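Local coordinates for protein PfVFT1 (Plasmodium falciparum, PDB 5JKQ) that adopts the bi-lobed Venus flytrap architecture of solute-binding proteins and probably binds a small ligand between its lobes, at residues M182-Y187 with H263-F268. The protein carries 3 engineered substitutions. Numbering follows the deposited sequence.
Sequences MILKEY and HKINVF
Met182, a selenomethionine in this crystal, sits in a non-hydrogen-bonded antiparallel pair with Val267, its CB 3.9 Å from Val267 CG2 on the face these two side chains share. A bend at the end of the chain (chi3 -70°) sets Met182 CE 4.0 Å from Ile265 CD1. The same side chain packs on Tyr236, Leu239 and Ser240 of helix 236-244, and Ile265 touches Leu244 of that helix.

Ile183 is locked to Asn266 by two backbone hydrogen bonds, one from Ile183 N to Asn266 O at 2.8 Å. The other, from Asn266 N to Ile183 O, is of much the same length. On the other face of the sheet the CG2 branch of Ile183 does the touching: it rests against Asn266 CB and meets Phe268 at the ring edge, 4.0 Å from CE2 and near the ring plane. Strands 175-184 and 265-281 pair here as antiparallel neighbours in a mixed sheet, at an end lying in one lobe of the Venus flytrap fold, the centre of the contact about 28 Å from the centre of the chain. Strand 175-184 also pairs with strand 250-253, a backbone hydrogen bond between Met182 and Gly251 among the links.

At Leu184 the strand ends. Leu184 and Ile265 form a non-hydrogen-bonded pair whose side chains diverge at the root, yet Leu184 CD2 comes 3.8 Å from Ile265 CD1, while Leu184 CA makes a CA-H...O contact with Lys264 O. That oxygen also accepts the nearly straight bond from Lys185 N (2.9 Å), the donor standing well above the carbonyl plane. Lys185 opens the 3-10 turn, its CB 3.7 Å from His263 O, and its aliphatic chain crosses Asn266 at about a right angle, Lys185 CE 3.3 Å from Asn266 OD1 and CG nearly as close.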
loop_
_atom_site.group_PDB
_atom_site.type_symbol
_atom_site.label_atom_id
_atom_site.label_comp_id
_atom_site.label_asym_id
_atom_site.label_seq_id
_atom_site.Cartn_x
_atom_site.Cartn_y
_atom_site.Cartn_z
HETATM N N MSE A 182 13.451 13.490 9.584
HETATM C CA MSE A 182 13.911 14.198 10.769
HETATM C C MSE A 182 15.407 14.474 10.670
HETATM O O MSE A 182 16.188 13.629 10.225
HETATM C CB MSE A 182 13.578 13.422 12.045
HETATM C CG MSE A 182 14.129 12.024 12.153
HETATM SE SE MSE A 182 13.719 11.319 13.936
HETATM C CE MSE A 182 14.926 12.436 14.975
ATOM N N ILE A 183 15.789 15.680 11.077
ATOM C CA ILE A 183 17.152 16.165 10.913
ATOM C C ILE A 183 17.463 17.208 11.984
ATOM O O ILE A 183 16.560 17.872 12.495
ATOM C CB ILE A 183 17.356 16.775 9.502
ATOM C CG1 ILE A 183 18.815 17.194 9.291
ATOM C CG2 ILE A 183 16.404 17.953 9.285
ATOM C CD1 ILE A 183 19.141 17.606 7.862
ATOM N N LEU A 184 18.738 17.338 12.332
ATOM C CA LEU A 184 19.165 18.343 13.297
ATOM C C LEU A 184 18.959 19.745 12.731
ATOM O O LEU A 184 19.306 20.013 11.581
ATOM C CB LEU A 184 20.631 18.133 13.672
ATOM C CG LEU A 184 20.937 16.830 14.411
ATOM C CD1 LEU A 184 22.422 16.514 14.356
ATOM C CD2 LEU A 184 20.462 16.920 15.853
ATOM N N LYS A 185 18.391 20.633 13.542
ATOM C CA LYS A 185 18.130 22.007 13.122
ATOM C C LYS A 185 19.400 22.742 12.719
ATOM O O LYS A 185 19.361 23.662 11.905
ATOM C CB LYS A 185 17.437 22.788 14.243
ATOM C CG LYS A 185 15.928 22.637 14.273
ATOM C CD LYS A 185 15.242 23.959 14.590
ATOM C CE LYS A 185 13.743 23.881 14.342
ATOM N NZ LYS A 185 13.030 25.083 14.845
ATOM N N GLU A 186 20.522 22.330 13.297
ATOM C CA GLU A 186 21.785 23.039 13.122
ATOM C C GLU A 186 22.232 23.102 11.661
ATOM O O GLU A 186 23.019 23.972 11.292
ATOM C CB GLU A 186 22.873 22.379 13.974
ATOM C CG GLU A 186 23.165 20.938 13.610
ATOM C CD GLU A 186 24.031 20.245 14.644
ATOM O OE1 GLU A 186 23.547 20.019 15.773
ATOM O OE2 GLU A 186 25.199 19.931 14.328
ATOM N N TYR A 187 21.725 22.193 10.832
ATOM C CA TYR A 187 22.101 22.155 9.420
ATOM C C TYR A 187 21.324 23.173 8.590
ATOM O O TYR A 187 21.641 23.395 7.423
ATOM C CB TYR A 187 21.891 20.751 8.848
ATOM C CG TYR A 187 22.873 19.734 9.380
ATOM C CD1 TYR A 187 24.216 19.797 9.036
ATOM C CD2 TYR A 187 22.460 18.713 10.221
ATOM C CE1 TYR A 187 25.120 18.873 9.519
ATOM C CE2 TYR A 187 23.357 17.782 10.707
ATOM C CZ TYR A 187 24.686 17.868 10.355
ATOM O OH TYR A 187 25.587 16.944 10.835
ATOM N N HIS A 263 14.112 23.102 19.341
ATOM C CA HIS A 263 15.257 23.918 18.955
ATOM C C HIS A 263 16.424 23.089 18.431
ATOM O O HIS A 263 17.374 23.635 17.869
ATOM C CB HIS A 263 15.713 24.758 20.151
ATOM C CG HIS A 263 14.612 25.557 20.777
ATOM N ND1 HIS A 263 14.420 25.620 22.141
ATOM C CD2 HIS A 263 13.640 26.321 20.225
ATOM C CE1 HIS A 263 13.379 26.390 22.401
ATOM N NE2 HIS A 263 12.888 26.829 21.256
ATOM N N LYS A 264 16.346 21.773 18.608
ATOM C CA LYS A 264 17.440 20.881 18.234
ATOM C C LYS A 264 17.097 20.001 17.036
ATOM O O LYS A 264 17.966 19.686 16.222
ATOM C CB LYS A 264 17.825 20.002 19.425
ATOM C CG LYS A 264 18.404 20.776 20.609
ATOM C CD LYS A 264 19.851 21.210 20.373
ATOM C CE LYS A 264 20.859 20.145 20.822
ATOM N NZ LYS A 264 20.925 18.952 19.925
ATOM N N ILE A 265 15.835 19.599 16.936
ATOM C CA ILE A 265 15.409 18.665 15.901
ATOM C C ILE A 265 14.366 19.293 14.991
ATOM O O ILE A 265 13.545 20.107 15.418
ATOM C CB ILE A 265 14.860 17.358 16.529
ATOM C CG1 ILE A 265 16.021 16.450 16.952
ATOM C CG2 ILE A 265 13.927 16.606 15.569
ATOM C CD1 ILE A 265 16.819 15.814 15.799
ATOM N N ASN A 266 14.438 18.909 13.722
ATOM C CA ASN A 266 13.501 19.350 12.704
ATOM C C ASN A 266 12.827 18.146 12.075
ATOM O O ASN A 266 13.474 17.127 11.852
ATOM C CB ASN A 266 14.233 20.164 11.640
ATOM C CG ASN A 266 13.554 21.478 11.339
ATOM O OD1 ASN A 266 14.187 22.531 11.364
ATOM N ND2 ASN A 266 12.259 21.427 11.052
ATOM N N VAL A 267 11.531 18.255 11.801
ATOM C CA VAL A 267 10.814 17.208 11.081
ATOM C C VAL A 267 9.880 17.827 10.045
ATOM O O VAL A 267 9.019 18.640 10.382
ATOM C CB VAL A 267 9.994 16.309 12.030
ATOM C CG1 VAL A 267 9.496 15.078 11.285
ATOM C CG2 VAL A 267 10.824 15.883 13.233
ATOM N N PHE A 268 10.059 17.438 8.787
ATOM C CA PHE A 268 9.218 17.929 7.703
ATOM C C PHE A 268 8.772 16.777 6.809
ATOM O O PHE A 268 9.456 15.757 6.700
ATOM C CB PHE A 268 9.959 18.990 6.880
ATOM C CG PHE A 268 11.245 18.504 6.271
ATOM C CD1 PHE A 268 11.247 17.868 5.041
ATOM C CD2 PHE A 268 12.453 18.694 6.923
ATOM C CE1 PHE A 268 12.428 17.423 4.474
ATOM C CE2 PHE A 268 13.638 18.253 6.362
ATOM C CZ PHE A 268 13.624 17.616 5.136
#